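PDB 6Q64: endoglycosidase from Bacteroides thetaiotaomicron, which probably hydrolyses glycosidic bonds within complex N-glycans. Local coordinates for residues N161-V166 and G209-Q214. The protein carries 1 engineered substitution. Residues are numbered along the deposited sequence; the frame is centred on the assembly and turned at random.
Sequences NFIEGV and GNNKMQ
The aliphatic chain of K212 lies beside the ring of F162, CD coming within 4.3 Å of CE1 on an oblique approach. Their meeting joins the first turns of two neighbouring helices, 162-179 and 211-224, on the outside of the TIM barrel of this glycoside hydrolase; between them the chain passes through strand 184-189, the helix-strand-helix order of a βα barrel. Lysine suits this partly exposed position: a methylene can lie against the nonpolar ring while the charge is carried further out, at NZ. F162 presents its ring from the first turn, with CG anti to the backbone N (chi1 -177°).

I163 sits at the middle with its terminal methyl, CD1 lying 4.2 Å from CA of K212. The longer branch of isoleucine carries CD1 across to the K212 backbone, where the CA atoms of I163 and K212 are 6.7 Å apart. I163 also touches V215, and the buried V166 touches F216, so the apolar seam runs on along helix 211-224. No hydrogen bond joins the two segments; the contact is small and rests on van der Waals packing.

Both helices begin with an asparagine N-cap, a residue whose short carbonyl can fold back onto amides of the first turn. N161 OD1 accepts from I163 N at 3.3 Å, while ND2 of N210 bonds to O of L199, tying the second helix start to the preceding loop. Deepest in the contact, the β-branched V166 sets its methyl CG1 3.7 Å from the backbone O of K212.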
# COMPACT_ATOMS: atom_id res chain seq x y z
N ASN A 161 2.48 27.53 -17.32
CA ASN A 161 1.78 27.35 -16.02
C ASN A 161 2.27 26.03 -15.40
O ASN A 161 1.60 24.98 -15.56
CB ASN A 161 0.26 27.45 -16.19
CG ASN A 161 -0.51 27.66 -14.89
OD1 ASN A 161 -0.12 27.20 -13.80
ND2 ASN A 161 -1.63 28.34 -14.99
N PHE A 162 3.41 26.07 -14.71
CA PHE A 162 3.96 24.92 -13.93
C PHE A 162 2.82 24.04 -13.41
O PHE A 162 2.98 22.84 -13.42
CB PHE A 162 4.79 25.39 -12.73
CG PHE A 162 5.43 24.30 -11.92
CD1 PHE A 162 4.67 23.44 -11.13
CD2 PHE A 162 6.81 24.14 -11.92
CE1 PHE A 162 5.28 22.45 -10.37
CE2 PHE A 162 7.42 23.14 -11.17
CZ PHE A 162 6.65 22.29 -10.40
N ILE A 163 1.73 24.63 -12.92
CA ILE A 163 0.62 23.95 -12.20
C ILE A 163 -0.28 23.22 -13.21
O ILE A 163 -0.82 22.16 -12.83
CB ILE A 163 -0.18 24.95 -11.33
CG1 ILE A 163 0.60 25.33 -10.07
CG2 ILE A 163 -1.59 24.47 -11.00
CD1 ILE A 163 0.26 24.56 -8.86
N GLU A 164 -0.47 23.74 -14.43
CA GLU A 164 -1.28 22.99 -15.44
C GLU A 164 -0.55 21.67 -15.76
O GLU A 164 -1.23 20.69 -16.16
CB GLU A 164 -1.58 23.83 -16.69
CG GLU A 164 -2.66 24.88 -16.49
CD GLU A 164 -3.83 24.47 -15.62
OE1 GLU A 164 -4.72 23.75 -16.11
OE2 GLU A 164 -3.84 24.86 -14.44
N GLY A 165 0.78 21.66 -15.58
CA GLY A 165 1.69 20.51 -15.80
C GLY A 165 1.65 19.52 -14.65
O GLY A 165 1.80 18.30 -14.89
N VAL A 166 1.46 19.99 -13.43
CA VAL A 166 1.18 19.10 -12.26
C VAL A 166 -0.21 18.51 -12.50
O VAL A 166 -0.32 17.28 -12.47
CB VAL A 166 1.32 19.82 -10.92
CG1 VAL A 166 1.08 18.91 -9.74
CG2 VAL A 166 2.71 20.42 -10.76
N GLY A 209 0.98 25.79 2.33
CA GLY A 209 2.37 25.27 2.32
C GLY A 209 2.84 24.87 0.93
O GLY A 209 3.15 25.72 0.15
N ASN A 210 2.90 23.58 0.64
CA ASN A 210 3.28 23.02 -0.68
C ASN A 210 2.05 22.96 -1.57
O ASN A 210 1.44 21.90 -1.63
CB ASN A 210 3.87 21.62 -0.50
CG ASN A 210 4.60 21.10 -1.71
OD1 ASN A 210 4.45 21.61 -2.83
ND2 ASN A 210 5.40 20.07 -1.48
N ASN A 211 1.67 24.06 -2.20
CA ASN A 211 0.39 24.11 -2.95
C ASN A 211 0.49 23.21 -4.18
O ASN A 211 -0.58 22.95 -4.78
CB ASN A 211 0.01 25.51 -3.43
CG ASN A 211 -1.38 25.59 -4.05
OD1 ASN A 211 -2.35 25.01 -3.49
ND2 ASN A 211 -1.50 26.36 -5.16
N LYS A 212 1.71 22.83 -4.59
CA LYS A 212 1.92 22.09 -5.87
C LYS A 212 1.59 20.63 -5.57
O LYS A 212 0.69 20.05 -6.20
CB LYS A 212 3.29 22.34 -6.54
CG LYS A 212 4.51 22.26 -5.65
CD LYS A 212 5.74 22.99 -6.16
CE LYS A 212 6.76 23.10 -5.05
NZ LYS A 212 8.12 23.25 -5.59
N MSE A 213 2.19 20.13 -4.49
CA MSE A 213 1.79 18.83 -3.97
C MSE A 213 0.30 18.80 -3.60
O MSE A 213 -0.29 17.74 -3.54
CB MSE A 213 2.70 18.43 -2.81
CG MSE A 213 2.89 16.91 -2.69
SE MSE A 213 3.44 15.96 -4.35
CE MSE A 213 5.12 16.90 -4.11
N GLN A 214 -0.33 19.95 -3.37
CA GLN A 214 -1.72 19.98 -2.96
C GLN A 214 -2.63 19.75 -4.17
O GLN A 214 -3.60 18.98 -4.06
CB GLN A 214 -2.04 21.31 -2.27
CG GLN A 214 -3.53 21.59 -2.07
CD GLN A 214 -4.16 20.77 -0.96
OE1 GLN A 214 -3.50 20.39 0.02
NE2 GLN A 214 -5.44 20.51 -1.11